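Local coordinates for acyl-CoA N-acyltransferases (NAT) superfamily protein (Arabidopsis thaliana, PDB 6TH0), which binds acetyl-CoA and probably transfers its acetyl group to the N-terminal methionine of transmembrane proteins and to lysine side chains of proteins, at residues A[7-12]-A[49-54]; A[13-18]-A[61-66]; A[79-84]-A[154-159]; A[131-136]-A[171-176]. One frame throughout, in Å; residues are numbered along the deposited sequence.

All four contacts reach the mixed sheet of this GNAT-family chain, two on each side of the chain's centre. Contacts 1 and 2 share one side. Their centres are 8 Å apart, and Arg9 of contact 1 bridges to Asp15 of contact 2. Contacts 3 and 4 share the other side, also with centres 8 Å apart, and strands 153-164 and 167-177 join them. Contacts 1 and 4 have centres 24 Å apart. Contact 4 touches the acetyl group of acetyl-CoA directly. The side chains of Ala50 in contact 1 and Ile64 in contact 2 come about 9 and 8 Å from the cofactor. Contact 3 lies away from the known binding residues.

Contact 1: residues A[7-12]-A[49-54]; sequences CFRPIN and AAVDRS
An antiparallel edge pair of the sheet sets Cys7, Phe8 and Arg9 of outermost strand 6-10 against Val51, Ala50 and Ala49 of strand 45-52. Cys7 and Val51 form a hydrogen-bonded pair, with Cys7 N to Val51 O and Val51 N to Cys7 O both at 2.9 Å. Arg9 and Ala49 form the next one. Its shorter bond runs from Ala49 N to Arg9 O at 2.7 Å and is almost straight, 177° at the hydrogen. Phe8 and Ala50, between them, are a non-hydrogen-bonded pair. Their side chains leave on the other face, where Phe8 CE1 meets Ala50 CB at 3.6 Å. In this GNAT fold helix 111-123 covers that face, with Ala114 and Leu115 on Phe8.

On the face of Cys7 and Arg9, the Arg9 chain crosses Val51 at about a right angle. Its chi1 of 56° sets CG between the backbone N and the carbonyl carbon. Arg9 NH2 comes 3.9 Å from Val51 CG1, and Ala49 CB lies over one face of the guanidinium. Arg9 NH1 also donates to Pro10 O at 3.1 Å, which ties the guanidinium to the backbone of the next residue. The same NH1 bridges to Asp15, and NH2 bonds to Glu61 O. Arg53 NH1 sits 3.7 Å from Cys7 CB. Val51 CG2 lies over the centre of the Arg53 guanidinium, whose NE makes a salt bridge to Glu61.

Contact 2: residues A[13-18]-A[61-66]; sequences PSDLER and EELIGF
Arg18, in the first turn of helix 16-26, holds the backbone oxygen of Leu63 with two hydrogen bonds. NE donates at 2.9 Å to Leu63 O. NH2 donates to the same Leu63 O at 3.1 Å, with a more bent angle of 141°. NE and NH2 together make a side-on grip on one acceptor, with Leu63 O in the guanidinium plane. Arg18 NH1 bonds to Gln21 in the same helix.

A water makes the second polar link. It donates to Asp15 OD1 at 2.7 Å and accepts from Leu63 N at 3.1 Å. Both backbone polar atoms of Leu63 are therefore used. Asp15 OD2 is taken by Arg9 and by the backbone N of Asn12.

The charge contact is looser. The Glu62 carboxylate stacks over one face of the Arg18 guanidinium, with CD offset toward the rim. Arg18 NE to Glu62 OE2 is a long salt bridge of 3.8 Å, and no N-H points at that oxygen. Glu62 OE1 has a firmer partner in Arg55.

Van der Waals contacts between the aliphatic parts complete the contact. Arg18 CG, set anti to the backbone N (chi1 169°), meets Leu63 CG at 3.7 Å. Leu63 CD2 lies 4.0 Å from Asp15 CB.

The arrangement fastens the first helix of the GNAT fold to the Leu63 end of strand 63-73, where a classic beta bulge sets two residues, Ile64 and Gly65, opposite the single Ala50 of strand 45-52.

Contact 3: residues A[79-84]-A[154-159]; sequences ISDLIR and CVRRLH
Arg156 reaches from strand 153-164 to Asp81 in the loop between strands 63-73 and 93-102. Its CB points toward that loop. CG lies between the backbone N and the carbonyl carbon, and the chain then runs extended from CG to NE. It passes the side chain of Leu82, which points the opposite way. Leu82 CD2 comes 4.0 Å from Arg156 NH1. On the NH2 side, Ile79 CG2 is 4.2 Å from Arg156 NH2.

At the tip the two charged groups meet end-on. Arg156 NH1 donates to Asp81 OD2 at 3.1 Å, and Arg156 NH2 donates to Asp81 OD1 at 3.2 Å. Both bonds are close to straight, 171° and 177° at the hydrogen. Each oxygen uses its syn lone pair. The carboxylate and guanidinium planes are 17° apart, so the pair is nearly coplanar.

Beside the salt bridge, Leu82 and Val155 meet tip to tip, with CD1 of Leu82 4.0 Å from CG1 of Val155. Asp81 and Leu82 belong to a short 3-10 turn, in which Leu82 N bonds to Ile79 O. On the strand side, Val155 and Arg156 both make backbone hydrogen bonds with Leu173 of strand 167-177.

This is a surface contact, away from the acetyl-CoA site, that joins a loop to the outermost strand of the sheet. Two bonds in a nearly common plane fix the rotation of both end groups, while solvent at the surface probably weakens the charge attraction.

Contact 4: residues A[131-136]-A[171-176]; sequences GVYLHV and SYLFVY. With ACO (acetyl coenzyme *a), chain C.
His135 and Leu173 cross obliquely on one face of the sheet. Leu173 CD1 lies over a face of the imidazole, 4.0 Å from His135 NE2. The same CD1 touches the edge of the Tyr133 ring, 3.8 Å from Tyr133 CD2, so the methyl bridges the two rings. The His135 ring is held at both nitrogens: Tyr96 OH pairs with ND1, and Glu78 with NE2. Near the ring, Ser171 OG comes 3.5 Å from His135 CD2. That buried hydroxyl has no hydrogen-bonding partner in the model.

The backbones are antiparallel, with hydrogen-bonded pairs at Val132 and Tyr176, Leu134 and Phe174, and Val136 and Tyr172. Strand 167-177 is inserted between strand 129-137 and the outermost strand 153-164, as in the GNAT fold. The shortest bonds include Tyr172 N to Val136 O at 2.7 Å.

The other face carries Leu134, Val136 and Phe174. Leu134 CD2 packs on Phe174 CB at 3.8 Å. Val136 turns one methyl to each neighbour. Its CG2 meets the Phe174 ring at CD2, 3.6 Å away. Its CG1, anti to the backbone N (chi1 180°), lies 3.5 Å from the acetyl oxygen O of acetyl-CoA. The acetyl methyl CH3 comes 3.4 Å from His135 O. Ala143 and Tyr147 of helix 141-149 also touch Val136. Ile137, next along the strand, gives its backbone N to the cofactor.

Contact 1: residues A[7-12]-A[49-54]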
# COMPACT_ATOMS: atom_id res chain seq x y z
N CYS A 7 1.34 -17.44 0.00
CA CYS A 7 1.98 -17.06 -1.25
C CYS A 7 1.49 -15.69 -1.71
O CYS A 7 0.45 -15.19 -1.26
CB CYS A 7 1.71 -18.10 -2.35
SG CYS A 7 2.48 -19.70 -2.10
N PHE A 8 2.26 -15.07 -2.61
CA PHE A 8 1.94 -13.74 -3.09
C PHE A 8 1.89 -13.73 -4.61
O PHE A 8 2.74 -14.34 -5.27
CB PHE A 8 2.94 -12.73 -2.54
CG PHE A 8 3.06 -12.77 -1.04
CD1 PHE A 8 2.14 -12.11 -0.24
CD2 PHE A 8 4.07 -13.49 -0.44
CE1 PHE A 8 2.23 -12.16 1.14
CE2 PHE A 8 4.17 -13.55 0.94
CZ PHE A 8 3.25 -12.88 1.73
N ARG A 9 0.88 -13.08 -5.17
CA ARG A 9 0.74 -12.98 -6.62
C ARG A 9 0.12 -11.64 -6.95
O ARG A 9 -0.46 -10.98 -6.08
CB ARG A 9 -0.13 -14.12 -7.17
CG ARG A 9 -1.53 -14.20 -6.51
CD ARG A 9 -2.50 -14.95 -7.40
NE ARG A 9 -3.81 -15.15 -6.76
CZ ARG A 9 -4.76 -14.22 -6.70
NH1 ARG A 9 -4.54 -13.02 -7.22
NH2 ARG A 9 -5.92 -14.48 -6.12
N PRO A 10 0.24 -11.19 -8.20
CA PRO A 10 -0.44 -9.96 -8.59
C PRO A 10 -1.94 -10.11 -8.46
O PRO A 10 -2.50 -11.20 -8.66
CB PRO A 10 -0.01 -9.76 -10.05
CG PRO A 10 1.25 -10.58 -10.20
CD PRO A 10 1.06 -11.76 -9.29
N ILE A 11 -2.61 -9.02 -8.11
CA ILE A 11 -4.07 -9.03 -8.16
C ILE A 11 -4.53 -9.04 -9.61
O ILE A 11 -3.95 -8.37 -10.48
CB ILE A 11 -4.63 -7.84 -7.38
CG1 ILE A 11 -4.27 -7.99 -5.90
CG2 ILE A 11 -6.16 -7.81 -7.50
CD1 ILE A 11 -4.74 -6.86 -5.02
N ASN A 12 -5.55 -9.84 -9.90
CA ASN A 12 -6.09 -9.95 -11.25
C ASN A 12 -7.60 -9.77 -11.23
O ASN A 12 -8.22 -9.71 -10.16
CB ASN A 12 -5.71 -11.29 -11.89
CG ASN A 12 -6.20 -12.49 -11.10
OD1 ASN A 12 -7.40 -12.74 -11.02
ND2 ASN A 12 -5.27 -13.23 -10.51
N ALA A 49 -1.60 -9.74 -3.93
CA ALA A 49 -2.52 -10.49 -3.09
C ALA A 49 -1.72 -11.50 -2.30
O ALA A 49 -0.70 -12.02 -2.76
CB ALA A 49 -3.59 -11.19 -3.94
N ALA A 50 -2.17 -11.76 -1.08
CA ALA A 50 -1.69 -12.88 -0.28
C ALA A 50 -2.77 -13.95 -0.30
O ALA A 50 -3.95 -13.64 -0.11
CB ALA A 50 -1.40 -12.46 1.16
N VAL A 51 -2.37 -15.19 -0.56
CA VAL A 51 -3.31 -16.31 -0.59
C VAL A 51 -2.76 -17.47 0.24
O VAL A 51 -1.54 -17.63 0.38
CB VAL A 51 -3.60 -16.78 -2.03
CG1 VAL A 51 -4.13 -15.62 -2.87
CG2 VAL A 51 -2.34 -17.38 -2.67
N ASP A 52 -3.67 -18.24 0.82
CA ASP A 52 -3.36 -19.51 1.47
C ASP A 52 -4.00 -20.60 0.62
O ASP A 52 -5.17 -20.93 0.81
CB ASP A 52 -3.87 -19.52 2.91
CG ASP A 52 -3.58 -20.83 3.63
OD1 ASP A 52 -2.98 -21.75 3.03
OD2 ASP A 52 -3.98 -20.94 4.80
N ARG A 53 -3.23 -21.16 -0.31
CA ARG A 53 -3.80 -22.18 -1.18
C ARG A 53 -4.10 -23.47 -0.43
O ARG A 53 -4.71 -24.38 -1.00
CB ARG A 53 -2.89 -22.45 -2.38
CG ARG A 53 -2.90 -21.30 -3.39
CD ARG A 53 -2.26 -21.67 -4.72
NE ARG A 53 -2.08 -20.49 -5.56
CZ ARG A 53 -0.94 -19.81 -5.66
NH1 ARG A 53 0.12 -20.21 -4.97
NH2 ARG A 53 -0.86 -18.74 -6.44
N SER A 54 -3.67 -23.55 0.82
CA SER A 54 -3.96 -24.66 1.72
C SER A 54 -5.34 -24.54 2.36
O SER A 54 -5.70 -25.41 3.16
CB SER A 54 -2.88 -24.74 2.80
OG SER A 54 -3.35 -25.46 3.93

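Contact 2: residues A[13-18]-A[61-66]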
# COMPACT_ATOMS: atom_id res chain seq x y z
N PRO A 13 -8.23 -9.67 -12.40
CA PRO A 13 -9.67 -9.38 -12.44
C PRO A 13 -10.54 -10.37 -11.68
O PRO A 13 -11.59 -9.97 -11.17
CB PRO A 13 -9.99 -9.39 -13.94
CG PRO A 13 -8.69 -8.98 -14.58
CD PRO A 13 -7.61 -9.60 -13.74
N SER A 14 -10.14 -11.64 -11.58
CA SER A 14 -10.98 -12.58 -10.85
C SER A 14 -11.05 -12.27 -9.36
O SER A 14 -11.93 -12.81 -8.68
CB SER A 14 -10.48 -14.01 -11.05
OG SER A 14 -9.27 -14.22 -10.34
N ASP A 15 -10.16 -11.41 -8.85
CA ASP A 15 -10.17 -10.97 -7.46
C ASP A 15 -11.16 -9.84 -7.20
O ASP A 15 -11.33 -9.45 -6.04
CB ASP A 15 -8.78 -10.49 -7.04
CG ASP A 15 -7.73 -11.59 -7.06
OD1 ASP A 15 -8.03 -12.70 -6.60
OD2 ASP A 15 -6.61 -11.33 -7.56
N LEU A 16 -11.84 -9.33 -8.24
CA LEU A 16 -12.58 -8.08 -8.11
C LEU A 16 -13.58 -8.11 -6.96
O LEU A 16 -13.56 -7.23 -6.09
CB LEU A 16 -13.28 -7.75 -9.42
CG LEU A 16 -14.10 -6.46 -9.36
CD1 LEU A 16 -13.19 -5.27 -9.12
CD2 LEU A 16 -14.91 -6.27 -10.63
N GLU A 17 -14.49 -9.09 -6.96
CA GLU A 17 -15.53 -9.15 -5.92
C GLU A 17 -14.92 -9.24 -4.53
O GLU A 17 -15.28 -8.47 -3.64
CB GLU A 17 -16.44 -10.35 -6.17
CG GLU A 17 -17.73 -10.32 -5.35
CD GLU A 17 -18.49 -11.63 -5.42
OE1 GLU A 17 -18.36 -12.35 -6.43
OE2 GLU A 17 -19.21 -11.94 -4.45
N ARG A 18 -13.98 -10.16 -4.34
CA ARG A 18 -13.37 -10.31 -3.02
C ARG A 18 -12.62 -9.05 -2.62
O ARG A 18 -12.71 -8.61 -1.47
CB ARG A 18 -12.43 -11.53 -3.02
CG ARG A 18 -11.53 -11.62 -1.79
CD ARG A 18 -12.32 -11.98 -0.53
NE ARG A 18 -11.41 -12.45 0.50
CZ ARG A 18 -11.76 -12.68 1.77
NH1 ARG A 18 -13.01 -12.47 2.15
NH2 ARG A 18 -10.87 -13.12 2.64
N GLU A 61 -7.68 -20.11 -3.66
CA GLU A 61 -7.21 -19.00 -4.47
C GLU A 61 -7.77 -17.64 -4.03
O GLU A 61 -7.37 -16.61 -4.58
CB GLU A 61 -7.56 -19.24 -5.94
CG GLU A 61 -6.53 -20.06 -6.72
CD GLU A 61 -5.12 -19.52 -6.59
OE1 GLU A 61 -4.95 -18.29 -6.58
OE2 GLU A 61 -4.18 -20.34 -6.50
N GLU A 62 -8.66 -17.63 -3.04
CA GLU A 62 -9.24 -16.39 -2.54
C GLU A 62 -8.22 -15.63 -1.70
O GLU A 62 -7.59 -16.21 -0.81
CB GLU A 62 -10.49 -16.69 -1.71
CG GLU A 62 -11.27 -15.47 -1.27
CD GLU A 62 -12.41 -15.80 -0.32
OE1 GLU A 62 -12.15 -16.45 0.71
OE2 GLU A 62 -13.57 -15.43 -0.61
N LEU A 63 -8.04 -14.34 -1.98
CA LEU A 63 -7.01 -13.60 -1.26
C LEU A 63 -7.42 -13.39 0.20
O LEU A 63 -8.60 -13.24 0.52
CB LEU A 63 -6.75 -12.24 -1.94
CG LEU A 63 -7.86 -11.19 -2.00
CD1 LEU A 63 -7.89 -10.35 -0.75
CD2 LEU A 63 -7.67 -10.29 -3.23
N ILE A 64 -6.42 -13.42 1.08
CA ILE A 64 -6.62 -13.11 2.49
C ILE A 64 -5.78 -11.91 2.93
O ILE A 64 -5.78 -11.54 4.11
CB ILE A 64 -6.35 -14.35 3.36
CG1 ILE A 64 -5.02 -15.01 3.01
CG2 ILE A 64 -7.47 -15.37 3.17
CD1 ILE A 64 -3.80 -14.27 3.52
N GLY A 65 -5.11 -11.27 1.99
CA GLY A 65 -4.37 -10.05 2.27
C GLY A 65 -4.13 -9.35 0.96
O GLY A 65 -4.22 -9.95 -0.11
N PHE A 66 -3.87 -8.05 1.04
CA PHE A 66 -3.70 -7.27 -0.18
C PHE A 66 -2.85 -6.05 0.13
O PHE A 66 -2.79 -5.59 1.27
CB PHE A 66 -5.06 -6.83 -0.74
CG PHE A 66 -5.82 -5.98 0.20
CD1 PHE A 66 -5.61 -4.62 0.25
CD2 PHE A 66 -6.70 -6.56 1.11
CE1 PHE A 66 -6.29 -3.83 1.17
CE2 PHE A 66 -7.38 -5.78 2.02
CZ PHE A 66 -7.19 -4.41 2.04
O HOH W 1 -9.50 -13.15 -4.38

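Contact 3: residues A[79-84]-A[154-159]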
# COMPACT_ATOMS: atom_id res chain seq x y z
N ILE A 79 6.07 14.95 -1.29
CA ILE A 79 7.35 14.85 -0.60
C ILE A 79 8.50 15.28 -1.51
O ILE A 79 9.66 15.02 -1.21
CB ILE A 79 7.60 13.44 -0.05
CG1 ILE A 79 7.65 12.43 -1.18
CG2 ILE A 79 6.54 13.08 0.98
CD1 ILE A 79 7.96 11.04 -0.73
N SER A 80 8.18 15.97 -2.60
CA SER A 80 9.23 16.46 -3.48
C SER A 80 10.19 17.37 -2.72
O SER A 80 11.37 17.47 -3.08
CB SER A 80 8.62 17.20 -4.67
OG SER A 80 9.61 17.54 -5.61
N ASP A 81 9.69 18.05 -1.68
CA ASP A 81 10.54 18.93 -0.89
C ASP A 81 11.60 18.15 -0.12
O ASP A 81 12.57 18.75 0.35
CB ASP A 81 9.71 19.75 0.10
CG ASP A 81 8.96 18.87 1.10
OD1 ASP A 81 8.23 17.96 0.68
OD2 ASP A 81 9.12 19.09 2.32
N LEU A 82 11.44 16.84 0.03
CA LEU A 82 12.36 16.05 0.83
C LEU A 82 13.48 15.43 0.01
O LEU A 82 14.40 14.85 0.60
CB LEU A 82 11.59 14.93 1.54
CG LEU A 82 10.42 15.29 2.45
CD1 LEU A 82 9.82 14.01 2.97
CD2 LEU A 82 10.87 16.19 3.60
N ILE A 83 13.43 15.57 -1.32
CA ILE A 83 14.31 14.84 -2.24
C ILE A 83 15.43 15.73 -2.74
O ILE A 83 15.21 16.91 -3.07
CB ILE A 83 13.49 14.29 -3.42
CG1 ILE A 83 12.49 13.25 -2.91
CG2 ILE A 83 14.39 13.73 -4.51
CD1 ILE A 83 11.54 12.69 -3.98
N ARG A 84 16.65 15.20 -2.76
CA ARG A 84 17.77 15.88 -3.38
C ARG A 84 17.77 15.44 -4.84
O ARG A 84 17.97 14.25 -5.12
CB ARG A 84 19.09 15.54 -2.70
CG ARG A 84 19.34 16.28 -1.39
CD ARG A 84 20.82 16.42 -1.09
NE ARG A 84 21.47 15.14 -0.83
CZ ARG A 84 22.10 14.42 -1.76
NH1 ARG A 84 22.18 14.86 -3.00
NH2 ARG A 84 22.66 13.27 -1.43
N CYS A 154 8.75 8.36 9.86
CA CYS A 154 7.54 9.15 10.10
C CYS A 154 7.92 10.63 9.95
O CYS A 154 8.75 11.14 10.71
CB CYS A 154 6.97 8.87 11.49
SG CYS A 154 5.34 9.65 11.68
N VAL A 155 7.40 11.28 8.91
CA VAL A 155 7.85 12.61 8.55
C VAL A 155 7.09 13.72 9.27
O VAL A 155 7.69 14.59 9.91
CB VAL A 155 7.75 12.81 7.02
CG1 VAL A 155 8.18 14.22 6.64
CG2 VAL A 155 8.57 11.76 6.31
N ARG A 156 5.76 13.72 9.15
CA ARG A 156 4.97 14.84 9.66
C ARG A 156 3.51 14.43 9.74
O ARG A 156 3.08 13.45 9.13
CB ARG A 156 5.14 16.09 8.78
CG ARG A 156 4.81 15.87 7.29
CD ARG A 156 5.54 16.95 6.48
NE ARG A 156 5.48 16.66 5.05
CZ ARG A 156 6.36 17.13 4.17
NH1 ARG A 156 7.36 17.90 4.57
NH2 ARG A 156 6.23 16.82 2.88
N ARG A 157 2.74 15.23 10.47
CA ARG A 157 1.31 15.02 10.64
C ARG A 157 0.52 15.95 9.71
O ARG A 157 0.80 17.15 9.65
CB ARG A 157 0.91 15.29 12.09
CG ARG A 157 -0.54 14.94 12.41
CD ARG A 157 -0.85 15.31 13.85
NE ARG A 157 -2.16 14.81 14.24
CZ ARG A 157 -2.35 13.70 14.95
NH1 ARG A 157 -3.57 13.32 15.26
NH2 ARG A 157 -1.31 12.97 15.34
N LEU A 158 -0.44 15.38 8.98
CA LEU A 158 -1.34 16.14 8.12
C LEU A 158 -2.72 16.20 8.77
O LEU A 158 -3.34 15.16 9.00
CB LEU A 158 -1.43 15.51 6.73
CG LEU A 158 -0.15 15.65 5.90
CD1 LEU A 158 0.99 14.84 6.49
CD2 LEU A 158 -0.38 15.31 4.44
N HIS A 159 -3.21 17.40 9.01
CA HIS A 159 -4.48 17.56 9.71
C HIS A 159 -5.67 17.42 8.77
O HIS A 159 -5.66 17.93 7.65
CB HIS A 159 -4.50 18.91 10.42
CG HIS A 159 -3.37 19.08 11.38
ND1 HIS A 159 -3.42 18.61 12.68
CD2 HIS A 159 -2.15 19.64 11.23
CE1 HIS A 159 -2.28 18.89 13.29
NE2 HIS A 159 -1.49 19.51 12.43

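Contact 4: residues A[131-136]-A[171-176]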
# COMPACT_ATOMS: atom_id res chain seq x y z
N GLY A 131 11.72 5.56 -4.05
CA GLY A 131 11.29 4.96 -2.80
C GLY A 131 9.78 4.82 -2.75
O GLY A 131 9.10 4.85 -3.77
N VAL A 132 9.29 4.66 -1.52
CA VAL A 132 7.89 4.37 -1.22
C VAL A 132 7.41 5.37 -0.17
O VAL A 132 8.15 5.70 0.76
CB VAL A 132 7.73 2.93 -0.69
CG1 VAL A 132 6.25 2.57 -0.43
CG2 VAL A 132 8.41 1.92 -1.64
N TYR A 133 6.18 5.86 -0.32
CA TYR A 133 5.56 6.68 0.71
C TYR A 133 4.08 6.36 0.80
O TYR A 133 3.52 5.64 -0.03
CB TYR A 133 5.81 8.19 0.50
CG TYR A 133 5.02 8.92 -0.59
CD1 TYR A 133 5.26 8.68 -1.94
CD2 TYR A 133 4.08 9.89 -0.26
CE1 TYR A 133 4.54 9.36 -2.93
CE2 TYR A 133 3.37 10.58 -1.23
CZ TYR A 133 3.60 10.32 -2.57
OH TYR A 133 2.88 11.02 -3.54
N LEU A 134 3.46 6.82 1.88
CA LEU A 134 2.07 6.54 2.16
C LEU A 134 1.63 7.41 3.33
O LEU A 134 2.44 8.08 3.97
CB LEU A 134 1.86 5.05 2.49
CG LEU A 134 2.52 4.67 3.82
CD1 LEU A 134 1.74 3.54 4.42
CD2 LEU A 134 4.01 4.28 3.69
N HIS A 135 0.34 7.37 3.61
CA HIS A 135 -0.24 8.03 4.76
C HIS A 135 -0.92 6.99 5.62
O HIS A 135 -1.57 6.07 5.11
CB HIS A 135 -1.24 9.12 4.35
CG HIS A 135 -0.61 10.26 3.61
ND1 HIS A 135 -0.46 10.28 2.24
CD2 HIS A 135 -0.12 11.44 4.06
CE1 HIS A 135 0.10 11.42 1.88
NE2 HIS A 135 0.32 12.14 2.96
N VAL A 136 -0.74 7.11 6.93
CA VAL A 136 -1.34 6.23 7.92
C VAL A 136 -2.29 7.06 8.77
O VAL A 136 -1.96 8.18 9.18
CB VAL A 136 -0.24 5.58 8.79
CG1 VAL A 136 -0.84 4.67 9.83
CG2 VAL A 136 0.78 4.85 7.91
N SER A 171 -3.53 12.26 9.50
CA SER A 171 -2.68 11.18 9.02
C SER A 171 -1.23 11.48 9.35
O SER A 171 -0.86 12.61 9.67
CB SER A 171 -2.83 10.96 7.51
OG SER A 171 -2.26 12.05 6.81
N TYR A 172 -0.41 10.43 9.34
CA TYR A 172 1.04 10.57 9.34
C TYR A 172 1.57 10.23 7.96
O TYR A 172 1.18 9.21 7.38
CB TYR A 172 1.72 9.67 10.37
CG TYR A 172 1.53 10.08 11.79
CD1 TYR A 172 1.93 11.33 12.23
CD2 TYR A 172 1.02 9.19 12.73
CE1 TYR A 172 1.80 11.70 13.56
CE2 TYR A 172 0.90 9.54 14.06
CZ TYR A 172 1.27 10.80 14.46
OH TYR A 172 1.12 11.16 15.77
N LEU A 173 2.47 11.06 7.45
CA LEU A 173 3.21 10.75 6.23
C LEU A 173 4.40 9.85 6.58
O LEU A 173 5.17 10.18 7.48
CB LEU A 173 3.72 12.03 5.59
CG LEU A 173 4.79 11.86 4.50
CD1 LEU A 173 4.17 11.19 3.28
CD2 LEU A 173 5.46 13.19 4.13
N PHE A 174 4.53 8.71 5.90
CA PHE A 174 5.67 7.80 6.10
C PHE A 174 6.41 7.65 4.79
O PHE A 174 5.78 7.54 3.74
CB PHE A 174 5.25 6.39 6.58
CG PHE A 174 5.08 6.26 8.06
CD1 PHE A 174 6.13 5.81 8.85
CD2 PHE A 174 3.86 6.53 8.66
CE1 PHE A 174 5.96 5.67 10.24
CE2 PHE A 174 3.68 6.38 10.02
CZ PHE A 174 4.73 5.95 10.80
N VAL A 175 7.75 7.67 4.83
CA VAL A 175 8.55 7.56 3.61
C VAL A 175 9.65 6.54 3.82
O VAL A 175 10.18 6.38 4.92
CB VAL A 175 9.15 8.92 3.17
CG1 VAL A 175 8.05 9.95 2.98
CG2 VAL A 175 10.19 9.40 4.17
N TYR A 176 9.94 5.77 2.77
CA TYR A 176 11.14 4.94 2.70
C TYR A 176 11.89 5.30 1.42
O TYR A 176 11.48 4.91 0.32
CB TYR A 176 10.81 3.45 2.71
CG TYR A 176 12.04 2.57 2.74
CD1 TYR A 176 12.70 2.32 3.93
CD2 TYR A 176 12.53 2.00 1.58
CE1 TYR A 176 13.83 1.52 3.96
CE2 TYR A 176 13.66 1.20 1.60
CZ TYR A 176 14.30 0.96 2.79
OH TYR A 176 15.43 0.17 2.80
N1A ACO C . 4.33 -14.42 16.10
C2A ACO C . 3.75 -13.44 16.88
N3A ACO C . 3.51 -12.14 16.62
C4A ACO C . 3.93 -11.79 15.34
C5A ACO C . 4.54 -12.70 14.42
C6A ACO C . 4.72 -14.03 14.85
N6A ACO C . 5.30 -14.94 14.02
N7A ACO C . 4.85 -12.07 13.21
C8A ACO C . 4.43 -10.80 13.39
N9A ACO C . 3.88 -10.58 14.66
C1B ACO C . 3.34 -9.33 15.20
C2B ACO C . 4.17 -8.03 14.77
O2B ACO C . 5.26 -7.89 15.57
C3B ACO C . 2.99 -7.03 15.18
O3B ACO C . 3.00 -7.03 16.52
P3B ACO C . 2.47 -5.42 17.25
O7A ACO C . 1.01 -5.57 16.90
O8A ACO C . 2.85 -5.55 18.71
O9A ACO C . 3.26 -4.47 16.38
C4B ACO C . 1.73 -7.74 14.59
O4B ACO C . 1.98 -9.18 14.71
C5B ACO C . 1.44 -7.31 13.14
O5B ACO C . 2.56 -7.48 12.32
P1A ACO C . 2.09 -8.22 10.93
O1A ACO C . 1.54 -9.57 11.25
O2A ACO C . 3.20 -8.05 9.94
O3A ACO C . 0.80 -7.39 10.22
P2A ACO C . -0.57 -8.19 10.11
O4A ACO C . -0.55 -9.19 9.01
O5A ACO C . -1.21 -8.53 11.43
O6A ACO C . -1.66 -7.00 9.45
CBP ACO C . -2.50 -4.75 9.41
CCP ACO C . -1.37 -5.74 9.93
CDP ACO C . -2.34 -4.64 7.91
CEP ACO C . -2.36 -3.38 10.07
CAP ACO C . -3.84 -5.43 9.79
OAP ACO C . -4.08 -5.35 11.19
C9P ACO C . -5.07 -4.84 9.11
O9P ACO C . -5.50 -5.33 8.08
N8P ACO C . -5.72 -3.79 9.72
C7P ACO C . -6.94 -3.16 9.11
C6P ACO C . -6.60 -2.46 7.83
C5P ACO C . -5.67 -1.35 8.18
O5P ACO C . -5.73 -0.67 9.19
N4P ACO C . -4.66 -1.09 7.27
C3P ACO C . -3.74 -0.02 7.63
C2P ACO C . -3.22 0.63 6.40
S1P ACO C . -2.09 2.01 6.93
C ACO C . -3.34 3.28 7.01
O ACO C . -3.75 3.72 8.06
CH3 ACO C . -3.89 3.74 5.76